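Local coordinates for protein quinoline 2-oxidoreductase medium subunit (Pseudomonas putida, PDB 1T3Q) that carries the FAD of a molybdenum hydroxylase that oxidises quinoline, and probably passes electrons through this flavin as the medium subunit of the enzyme, at residues C[115-120]-C[154-159]; C[239-244]-C[271-276]; C[4-9]-C[48-53]. All blocks are in the same frame, centred on the assembly; numbering follows the deposited sequence.

Contact 1. Residues C[115-120]-C[154-159]; sequences LAHADA and GHYFTD. With FAD (flavin-adenine dinucleotide), chain R.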
loop_
_atom_site.group_PDB
_atom_site.type_symbol
_atom_site.label_atom_id
_atom_site.label_comp_id
_atom_site.label_asym_id
_atom_site.label_seq_id
_atom_site.Cartn_x
_atom_site.Cartn_y
_atom_site.Cartn_z
ATOM N N LEU C 115 33.051 8.066 -35.737
ATOM C CA LEU C 115 33.347 8.579 -37.070
ATOM C C LEU C 115 32.091 8.739 -37.922
ATOM O O LEU C 115 31.938 9.735 -38.630
ATOM C CB LEU C 115 34.357 7.661 -37.773
ATOM C CG LEU C 115 35.747 7.645 -37.125
ATOM C CD1 LEU C 115 36.616 6.564 -37.759
ATOM C CD2 LEU C 115 36.385 9.009 -37.288
ATOM N N ALA C 116 31.189 7.768 -37.839
ATOM C CA ALA C 116 29.952 7.820 -38.608
ATOM C C ALA C 116 29.013 8.910 -38.085
ATOM O O ALA C 116 28.332 9.577 -38.870
ATOM C CB ALA C 116 29.262 6.475 -38.567
ATOM N N HIS C 117 28.972 9.089 -36.765
ATOM C CA HIS C 117 28.110 10.115 -36.178
ATOM C C HIS C 117 28.600 11.465 -36.687
ATOM O O HIS C 117 27.809 12.358 -36.990
ATOM C CB HIS C 117 28.162 10.068 -34.650
ATOM C CG HIS C 117 27.243 11.049 -33.988
ATOM N ND1 HIS C 117 25.896 11.118 -34.274
ATOM C CD2 HIS C 117 27.478 12.005 -33.058
ATOM C CE1 HIS C 117 25.342 12.072 -33.550
ATOM N NE2 HIS C 117 26.281 12.627 -32.803
ATOM N N ALA C 118 29.920 11.591 -36.777
ATOM C CA ALA C 118 30.579 12.789 -37.288
ATOM C C ALA C 118 30.252 14.121 -36.613
ATOM O O ALA C 118 30.002 15.126 -37.288
ATOM C CB ALA C 118 30.332 12.901 -38.786
ATOM N N ASP C 119 30.245 14.141 -35.288
ATOM C CA ASP C 119 29.993 15.398 -34.596
ATOM C C ASP C 119 31.234 16.253 -34.881
ATOM O O ASP C 119 32.361 15.787 -34.716
ATOM C CB ASP C 119 29.850 15.171 -33.089
ATOM C CG ASP C 119 29.423 16.429 -32.352
ATOM O OD1 ASP C 119 30.028 17.492 -32.596
ATOM O OD2 ASP C 119 28.487 16.360 -31.527
ATOM N N ALA C 120 31.028 17.489 -35.319
ATOM C CA ALA C 120 32.148 18.372 -35.625
ATOM C C ALA C 120 32.945 18.704 -34.368
ATOM O O ALA C 120 34.041 19.248 -34.452
ATOM C CB ALA C 120 31.648 19.656 -36.273
ATOM N N GLY C 154 31.570 17.336 -42.751
ATOM C CA GLY C 154 30.993 18.408 -41.962
ATOM C C GLY C 154 30.248 17.879 -40.752
ATOM O O GLY C 154 30.262 16.677 -40.479
ATOM N N HIS C 155 29.593 18.774 -40.024
ATOM C CA HIS C 155 28.844 18.381 -38.840
ATOM C C HIS C 155 27.744 17.394 -39.226
ATOM O O HIS C 155 26.818 17.747 -39.959
ATOM C CB HIS C 155 28.238 19.616 -38.175
ATOM C CG HIS C 155 27.712 19.361 -36.800
ATOM N ND1 HIS C 155 28.471 18.770 -35.814
ATOM C CD2 HIS C 155 26.508 19.627 -36.240
ATOM C CE1 HIS C 155 27.759 18.682 -34.705
ATOM N NE2 HIS C 155 26.563 19.197 -34.937
ATOM N N TYR C 156 27.854 16.165 -38.724
ATOM C CA TYR C 156 26.895 15.096 -39.017
ATOM C C TYR C 156 26.832 14.847 -40.518
ATOM O O TYR C 156 25.778 14.518 -41.062
ATOM C CB TYR C 156 25.492 15.451 -38.514
ATOM C CG TYR C 156 25.412 15.773 -37.038
ATOM C CD1 TYR C 156 26.151 15.053 -36.100
ATOM C CD2 TYR C 156 24.580 16.794 -36.579
ATOM C CE1 TYR C 156 26.066 15.343 -34.742
ATOM C CE2 TYR C 156 24.486 17.090 -35.223
ATOM C CZ TYR C 156 25.233 16.362 -34.310
ATOM O OH TYR C 156 25.152 16.666 -32.971
ATOM N N PHE C 157 27.972 14.999 -41.182
ATOM C CA PHE C 157 28.046 14.823 -42.627
ATOM C C PHE C 157 29.283 14.014 -43.011
ATOM O O PHE C 157 30.409 14.480 -42.846
ATOM C CB PHE C 157 28.104 16.205 -43.288
ATOM C CG PHE C 157 27.979 16.183 -44.786
ATOM C CD1 PHE C 157 28.316 17.312 -45.529
ATOM C CD2 PHE C 157 27.502 15.056 -45.453
ATOM C CE1 PHE C 157 28.181 17.321 -46.915
ATOM C CE2 PHE C 157 27.364 15.055 -46.836
ATOM C CZ PHE C 157 27.703 16.191 -47.569
ATOM N N THR C 158 29.074 12.803 -43.520
ATOM C CA THR C 158 30.190 11.957 -43.928
ATOM C C THR C 158 30.039 11.490 -45.374
ATOM O O THR C 158 29.005 11.712 -46.007
ATOM C CB THR C 158 30.316 10.701 -43.043
ATOM O OG1 THR C 158 29.234 9.805 -43.330
ATOM C CG2 THR C 158 30.287 11.078 -41.571
ATOM N N ASP C 159 31.082 10.833 -45.877
ATOM C CA ASP C 159 31.106 10.321 -47.244
ATOM C C ASP C 159 30.313 9.025 -47.345
ATOM O O ASP C 159 30.150 8.465 -48.430
ATOM C CB ASP C 159 32.552 10.059 -47.675
ATOM C CG ASP C 159 32.663 9.693 -49.140
ATOM O OD1 ASP C 159 33.413 8.746 -49.462
ATOM O OD2 ASP C 159 32.005 10.363 -49.969
HETATM P PA FAD R . 26.157 4.750 -32.160
HETATM O O1A FAD R . 25.562 5.794 -31.282
HETATM O O2A FAD R . 25.602 3.532 -32.193
HETATM O O5B FAD R . 25.828 5.398 -33.493
HETATM C C5B FAD R . 26.568 6.496 -34.117
HETATM C C4B FAD R . 25.977 6.762 -35.567
HETATM O O4B FAD R . 26.884 6.067 -36.510
HETATM C C3B FAD R . 24.544 6.249 -35.941
HETATM O O3B FAD R . 23.920 7.084 -36.870
HETATM C C2B FAD R . 24.844 4.815 -36.474
HETATM O O2B FAD R . 23.871 4.368 -37.385
HETATM C C1B FAD R . 26.128 5.026 -37.220
HETATM N N9A FAD R . 27.051 3.892 -37.205
HETATM C C8A FAD R . 27.626 3.296 -36.100
HETATM N N7A FAD R . 28.590 2.434 -36.415
HETATM C C5A FAD R . 28.638 2.450 -37.789
HETATM C C6A FAD R . 29.510 1.737 -38.776
HETATM N N6A FAD R . 30.430 0.863 -38.453
HETATM N N1A FAD R . 29.255 2.041 -40.108
HETATM C C2A FAD R . 28.291 2.948 -40.494
HETATM N N3A FAD R . 27.450 3.636 -39.669
HETATM C C4A FAD R . 27.620 3.315 -38.326
HETATM N N1 FAD R . 32.170 11.879 -28.198
HETATM C C2 FAD R . 33.304 12.570 -28.341
HETATM O O2 FAD R . 33.881 12.641 -29.397
HETATM N N3 FAD R . 33.793 13.429 -27.299
HETATM C C4 FAD R . 33.071 13.651 -26.129
HETATM O O4 FAD R . 33.513 14.415 -25.301
HETATM C C4X FAD R . 31.784 12.961 -25.992
HETATM N N5 FAD R . 31.016 13.136 -24.867
HETATM C C5X FAD R . 29.863 12.384 -24.737
HETATM C C6 FAD R . 29.072 12.583 -23.560
HETATM C C7 FAD R . 27.896 11.864 -23.342
HETATM C C7M FAD R . 27.081 12.138 -22.097
HETATM C C8 FAD R . 27.457 10.851 -24.332
HETATM C C8M FAD R . 26.198 10.035 -24.158
HETATM C C9 FAD R . 28.243 10.626 -25.494
HETATM C C9A FAD R . 29.432 11.391 -25.715
HETATM N N10 FAD R . 30.288 11.243 -26.895
HETATM C C10 FAD R . 31.398 12.013 -27.066
HETATM C "C1'" FAD R . 29.812 10.364 -27.997
HETATM C "C2'" FAD R . 30.536 8.987 -28.037
HETATM O "O2'" FAD R . 31.869 9.164 -28.528
HETATM C "C3'" FAD R . 29.696 8.100 -28.960
HETATM O "O3'" FAD R . 29.920 6.752 -28.525
HETATM C "C4'" FAD R . 30.080 8.226 -30.458
HETATM O "O4'" FAD R . 29.920 9.569 -30.925
HETATM C "C5'" FAD R . 29.151 7.322 -31.220
HETATM O "O5'" FAD R . 29.719 5.877 -31.227
HETATM P P FAD R . 28.791 4.729 -30.936
HETATM O O1P FAD R . 29.654 3.471 -31.085
HETATM O O2P FAD R . 28.086 4.873 -29.748
HETATM O O3P FAD R . 27.786 4.695 -32.012
HETATM O O HOH W 1 27.444 9.182 -41.343
HETATM O O HOH W 2 26.323 14.808 -31.217
#
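In the FAD-binding domain, the C-terminal end of helix 111-117 packs against the type II beta turn G154-F157, which joins strands 152-154 and 157-158, with A118 and Y156 meeting at the centre. A118 leaves the helix with positive phi, and its O accepts the N-H of Y156 at 2.8 Å; the donor stands above the carbonyl plane, and the C=O...N angle is 138°. Two residues on, the backbone N-H of A120 points at ND1 of H155, 2.9 Å away and almost exactly in the imidazole plane. Here ND1 is the acceptor, and the in-plane bond helps to hold the ring's rotation. At the same edge, CE1 of H155 faces OD1 of D119, an oxygen whose hydrogen bond goes to the backbone N of G121.

With CG anti to its carbonyl carbon (chi1 -56°), the Y156 side chain lies beside H117, pointing the same way. The ring planes are inclined at 50°, and CE1 of Y156 comes to 3.3 Å from NE2 of H117. A water joins the polar ends, 2.7 Å from H117 NE2, and also bonded to D119 OD2 and Y156 OH. At the other end of the contact, CG2 of T158 presses on CB of A118 at 3.3 Å, tighter than usual for two carbons, while a second water links T158 OG1 to A116 O.

On the cofactor side, CB of A116 lies 3.2 Å from O4B of the adenosine ribose of FAD. The turn thus backs a helix end that lines the cofactor pocket, within the FAD-binding fold of the molybdenum hydroxylase flavoproteins.

Contact 2. Residues C[239-244]-C[271-276]; sequences TAATAA and ITQRVI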
loop_
_atom_site.group_PDB
_atom_site.type_symbol
_atom_site.label_atom_id
_atom_site.label_comp_id
_atom_site.label_asym_id
_atom_site.label_seq_id
_atom_site.Cartn_x
_atom_site.Cartn_y
_atom_site.Cartn_z
ATOM N N THR C 239 57.657 32.026 -30.799
ATOM C CA THR C 239 57.472 31.307 -32.055
ATOM C C THR C 239 56.171 30.517 -32.025
ATOM O O THR C 239 55.411 30.512 -32.998
ATOM C CB THR C 239 58.642 30.330 -32.319
ATOM O OG1 THR C 239 59.874 31.060 -32.357
ATOM C CG2 THR C 239 58.450 29.616 -33.649
ATOM N N ALA C 240 55.918 29.839 -30.912
ATOM C CA ALA C 240 54.697 29.063 -30.771
ATOM C C ALA C 240 53.509 30.019 -30.814
ATOM O O ALA C 240 52.451 29.686 -31.347
ATOM C CB ALA C 240 54.715 28.290 -29.458
ATOM N N ALA C 241 53.696 31.215 -30.258
ATOM C CA ALA C 241 52.641 32.222 -30.243
ATOM C C ALA C 241 52.324 32.694 -31.660
ATOM O O ALA C 241 51.158 32.812 -32.035
ATOM C CB ALA C 241 53.058 33.408 -29.379
ATOM N N THR C 242 53.364 32.967 -32.445
ATOM C CA THR C 242 53.169 33.422 -33.818
ATOM C C THR C 242 52.499 32.333 -34.654
ATOM O O THR C 242 51.612 32.613 -35.460
ATOM C CB THR C 242 54.510 33.801 -34.485
ATOM O OG1 THR C 242 55.134 34.852 -33.742
ATOM C CG2 THR C 242 54.280 34.272 -35.910
ATOM N N ALA C 243 52.924 31.091 -34.458
ATOM C CA ALA C 243 52.341 29.978 -35.203
ATOM C C ALA C 243 50.863 29.823 -34.843
ATOM O O ALA C 243 50.035 29.507 -35.702
ATOM C CB ALA C 243 53.093 28.691 -34.898
ATOM N N ALA C 244 50.541 30.053 -33.570
ATOM C CA ALA C 244 49.162 29.944 -33.092
ATOM C C ALA C 244 48.265 30.981 -33.776
ATOM O O ALA C 244 47.110 30.700 -34.095
ATOM C CB ALA C 244 49.119 30.122 -31.573
ATOM N N ILE C 271 45.200 27.548 -26.903
ATOM C CA ILE C 271 45.375 26.102 -26.889
ATOM C C ILE C 271 46.418 25.643 -27.910
ATOM O O ILE C 271 47.228 24.753 -27.633
ATOM C CB ILE C 271 44.038 25.396 -27.175
ATOM C CG1 ILE C 271 43.012 25.792 -26.106
ATOM C CG2 ILE C 271 44.233 23.887 -27.208
ATOM C CD1 ILE C 271 43.436 25.458 -24.685
ATOM N N THR C 272 46.396 26.254 -29.090
ATOM C CA THR C 272 47.338 25.898 -30.146
ATOM C C THR C 272 48.767 26.202 -29.716
ATOM O O THR C 272 49.672 25.391 -29.911
ATOM C CB THR C 272 47.016 26.656 -31.447
ATOM O OG1 THR C 272 45.755 26.201 -31.953
ATOM C CG2 THR C 272 48.096 26.418 -32.496
ATOM N N GLN C 273 48.966 27.375 -29.123
ATOM C CA GLN C 273 50.285 27.765 -28.652
ATOM C C GLN C 273 50.762 26.766 -27.605
ATOM O O GLN C 273 51.917 26.335 -27.615
ATOM C CB GLN C 273 50.225 29.169 -28.048
ATOM C CG GLN C 273 51.459 29.561 -27.269
ATOM C CD GLN C 273 51.416 31.001 -26.792
ATOM O OE1 GLN C 273 52.211 31.405 -25.948
ATOM N NE2 GLN C 273 50.492 31.783 -27.340
ATOM N N ARG C 274 49.858 26.386 -26.711
ATOM C CA ARG C 274 50.174 25.443 -25.649
ATOM C C ARG C 274 50.595 24.074 -26.178
ATOM O O ARG C 274 51.594 23.509 -25.728
ATOM C CB ARG C 274 48.968 25.276 -24.722
ATOM C CG ARG C 274 49.226 24.349 -23.547
ATOM C CD ARG C 274 47.924 23.893 -22.910
ATOM N NE ARG C 274 47.135 25.000 -22.381
ATOM C CZ ARG C 274 45.892 24.874 -21.923
ATOM N NH1 ARG C 274 45.246 25.933 -21.452
ATOM N NH2 ARG C 274 45.292 23.692 -21.944
ATOM N N VAL C 275 49.832 23.539 -27.127
ATOM C CA VAL C 275 50.131 22.227 -27.689
ATOM C C VAL C 275 51.422 22.218 -28.518
ATOM O O VAL C 275 52.161 21.228 -28.520
ATOM C CB VAL C 275 48.933 21.693 -28.533
ATOM C CG1 VAL C 275 48.773 22.499 -29.817
ATOM C CG2 VAL C 275 49.131 20.215 -28.838
ATOM N N ILE C 276 51.706 23.313 -29.213
ATOM C CA ILE C 276 52.931 23.387 -30.002
ATOM C C ILE C 276 54.135 23.291 -29.063
ATOM O O ILE C 276 55.056 22.511 -29.301
ATOM C CB ILE C 276 53.027 24.707 -30.788
ATOM C CG1 ILE C 276 52.008 24.706 -31.930
ATOM C CG2 ILE C 276 54.451 24.899 -31.320
ATOM C CD1 ILE C 276 51.927 26.023 -32.674
#
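The facing turns of helix 239-244 and helix 271-276 cross at 135° between their N-to-C directions, and their axes approach to 8.1 Å, with A240 and Q273 the nearest residues by CA. This is alanine-lined helix-helix packing in the CO dehydrogenase flavoprotein C-terminal domain, where helix 261-284 lies on strands 193-202 and 205-214 and helix 237-248 packs against it.

Small side chains on the first helix allow the close approach. CB of A244 reaches the backbone of the second helix, 3.7 Å from N of Q273, and also touches CB of that residue. Beside it, the methyl CG2 of T272 lies 3.7 Å from CA of A244. In T272, chi1 of -67° sets OG1 beside the backbone N, where it bonds back to A268 O within its own helix, and leaves the methyl anti to that N. The threonine also packs on I211 and L213 of the sheet beneath.

Q273 extends its chain alongside the first helix, with CG anti to the backbone N (chi1 168°), and its CG lies 4.1 Å from CB of A240. The terminal amide lies against CA and CB of A241. An alanine in place of Q273 would keep the CB contact with A244 but would probably strip A240 and A241 of the packing of the CG and amide and open a gap along this side of the helix pair.

I276 fills the other side with two branches: CG2 meets CB of A240 at 3.9 Å, and CG1, anti to the carbonyl carbon, carries the longer arm, whose CD1 ends 3.7 Å from CB of A243.

Contact 3. Residues C[4-9]-C[48-53]; sequences PAFSYR and SCLVDL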
loop_
_atom_site.group_PDB
_atom_site.type_symbol
_atom_site.label_atom_id
_atom_site.label_comp_id
_atom_site.label_asym_id
_atom_site.label_seq_id
_atom_site.Cartn_x
_atom_site.Cartn_y
_atom_site.Cartn_z
ATOM N N PRO C 4 11.261 5.983 -30.227
ATOM C CA PRO C 4 10.086 5.673 -31.041
ATOM C C PRO C 4 10.241 4.171 -31.305
ATOM O O PRO C 4 11.308 3.612 -31.033
ATOM C CB PRO C 4 10.290 6.533 -32.288
ATOM C CG PRO C 4 11.770 6.618 -32.404
ATOM C CD PRO C 4 12.221 6.814 -30.975
ATOM N N ALA C 5 9.207 3.515 -31.814
ATOM C CA ALA C 5 9.279 2.074 -32.057
ATOM C C ALA C 5 10.149 1.664 -33.248
ATOM O O ALA C 5 10.303 2.415 -34.205
ATOM C CB ALA C 5 7.874 1.512 -32.226
ATOM N N PHE C 6 10.723 0.464 -33.167
ATOM C CA PHE C 6 11.559 -0.080 -34.238
ATOM C C PHE C 6 11.864 -1.556 -33.994
ATOM O O PHE C 6 11.766 -2.038 -32.865
ATOM C CB PHE C 6 12.871 0.714 -34.363
ATOM C CG PHE C 6 13.637 0.847 -33.070
ATOM C CD1 PHE C 6 14.364 -0.224 -32.556
ATOM C CD2 PHE C 6 13.604 2.041 -32.350
ATOM C CE1 PHE C 6 15.046 -0.107 -31.340
ATOM C CE2 PHE C 6 14.281 2.167 -31.139
ATOM C CZ PHE C 6 15.004 1.090 -30.633
ATOM N N SER C 7 12.206 -2.282 -35.055
ATOM C CA SER C 7 12.548 -3.692 -34.912
ATOM C C SER C 7 14.054 -3.765 -34.682
ATOM O O SER C 7 14.750 -2.754 -34.781
ATOM C CB SER C 7 12.155 -4.480 -36.168
ATOM O OG SER C 7 12.823 -3.973 -37.303
ATOM N N TYR C 8 14.559 -4.957 -34.387
ATOM C CA TYR C 8 15.981 -5.123 -34.103
ATOM C C TYR C 8 16.562 -6.411 -34.663
ATOM O O TYR C 8 15.929 -7.464 -34.609
ATOM C CB TYR C 8 16.189 -5.095 -32.587
ATOM C CG TYR C 8 17.595 -5.399 -32.118
ATOM C CD1 TYR C 8 18.554 -4.388 -32.005
ATOM C CD2 TYR C 8 17.954 -6.693 -31.737
ATOM C CE1 TYR C 8 19.837 -4.660 -31.513
ATOM C CE2 TYR C 8 19.229 -6.975 -31.248
ATOM C CZ TYR C 8 20.163 -5.956 -31.138
ATOM O OH TYR C 8 21.415 -6.239 -30.639
ATOM N N ARG C 9 17.774 -6.310 -35.197
ATOM C CA ARG C 9 18.488 -7.454 -35.751
ATOM C C ARG C 9 19.970 -7.305 -35.436
ATOM O O ARG C 9 20.507 -6.198 -35.454
ATOM C CB ARG C 9 18.296 -7.541 -37.272
ATOM C CG ARG C 9 16.903 -7.951 -37.691
ATOM C CD ARG C 9 16.798 -8.174 -39.197
ATOM N NE ARG C 9 17.632 -9.277 -39.674
ATOM C CZ ARG C 9 17.496 -9.837 -40.874
ATOM N NH1 ARG C 9 16.559 -9.396 -41.705
ATOM N NH2 ARG C 9 18.289 -10.835 -41.246
ATOM N N SER C 48 13.254 2.329 -38.848
ATOM C CA SER C 48 12.254 1.278 -38.888
ATOM C C SER C 48 12.828 0.086 -38.138
ATOM O O SER C 48 12.107 -0.669 -37.486
ATOM C CB SER C 48 11.981 0.877 -40.337
ATOM O OG SER C 48 13.190 0.500 -40.972
ATOM N N CYS C 49 14.146 -0.056 -38.228
ATOM C CA CYS C 49 14.844 -1.170 -37.612
ATOM C C CYS C 49 16.280 -0.784 -37.284
ATOM O O CYS C 49 16.909 -0.026 -38.018
ATOM C CB CYS C 49 14.837 -2.354 -38.589
ATOM S SG CYS C 49 15.917 -3.754 -38.160
ATOM N N LEU C 50 16.790 -1.283 -36.165
ATOM C CA LEU C 50 18.171 -1.003 -35.801
ATOM C C LEU C 50 18.958 -2.279 -36.035
ATOM O O LEU C 50 18.585 -3.348 -35.553
ATOM C CB LEU C 50 18.290 -0.570 -34.338
ATOM C CG LEU C 50 17.705 0.806 -33.998
ATOM C CD1 LEU C 50 18.088 1.175 -32.573
ATOM C CD2 LEU C 50 18.232 1.852 -34.975
ATOM N N VAL C 51 20.043 -2.157 -36.786
ATOM C CA VAL C 51 20.884 -3.294 -37.109
ATOM C C VAL C 51 22.176 -3.196 -36.318
ATOM O O VAL C 51 23.052 -2.386 -36.634
ATOM C CB VAL C 51 21.207 -3.324 -38.611
ATOM C CG1 VAL C 51 21.977 -4.595 -38.949
ATOM C CG2 VAL C 51 19.909 -3.234 -39.419
ATOM N N ASP C 52 22.277 -4.036 -35.297
ATOM C CA ASP C 52 23.429 -4.082 -34.405
ATOM C C ASP C 52 24.611 -4.779 -35.076
ATOM O O ASP C 52 24.430 -5.753 -35.810
ATOM C CB ASP C 52 23.047 -4.843 -33.124
ATOM C CG ASP C 52 23.895 -4.447 -31.921
ATOM O OD1 ASP C 52 25.073 -4.080 -32.108
ATOM O OD2 ASP C 52 23.381 -4.520 -30.785
ATOM N N LEU C 53 25.816 -4.283 -34.817
ATOM C CA LEU C 53 27.026 -4.868 -35.384
ATOM C C LEU C 53 27.760 -5.714 -34.343
ATOM O O LEU C 53 28.870 -6.183 -34.594
ATOM C CB LEU C 53 27.965 -3.762 -35.888
ATOM C CG LEU C 53 27.397 -2.782 -36.918
ATOM C CD1 LEU C 53 28.450 -1.744 -37.260
ATOM C CD2 LEU C 53 26.960 -3.531 -38.171
#
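Side by side and parallel, S7 pairs with C49, Y8 with L50 and R9 with V51, making strand 7-9 an outer strand, within this chain, of the small three-stranded parallel sheet in the FAD-binding domain; strand 28-30 flanks 49-52 on its other side.

Four backbone hydrogen bonds join the strands. S7 N donates to S48 O and L50 N to S7 O, both at 2.9 Å; farther on, R9 N donates to L50 O, and D52 N to R9 O at 2.8 Å.

The apolar contact lies on the face bearing Y8 and L50. CD1 of L50 sits over one face of the F6 ring, 3.8 Å from its centroid, in a CH-pi contact offset toward CE1 and CZ. F6 and L50 both also pack on L40 of helix 36-41, and P27 of the small subunit touches F6 and Y8.

The polar side-chain contact is at the far end. CG of Y8 is anti to the backbone N (chi1 174°), and its phenol crosses the side chain of D52 at a slant; OD2 of D52 also accepts NE2 of Q74 of the small subunit, while OD1 takes R54 N. Ring and carboxylate planes stand 79° apart, and OH of Y8 donates to the anti side of OD2 of D52 at 2.6 Å.

Contacts 1 and 3 belong to the same FAD-binding domain, their centres about 21 Å apart, whereas contact 2 lies in the C-terminal domain, about 46 Å between centres from contact 3. Contact 2 is the buried one and almost entirely van der Waals packing, without polar bonds between the two segments, alanines on one helix against longer side chains on the other. The other two are partly buried and richer in polar bonds. Contact 1 joins a helix end to a turn through backbone, imidazole and water links beside the bound FAD; contact 3 relies on regular parallel-strand pairing and meets the small subunit. No secondary-structure element is shared among the three.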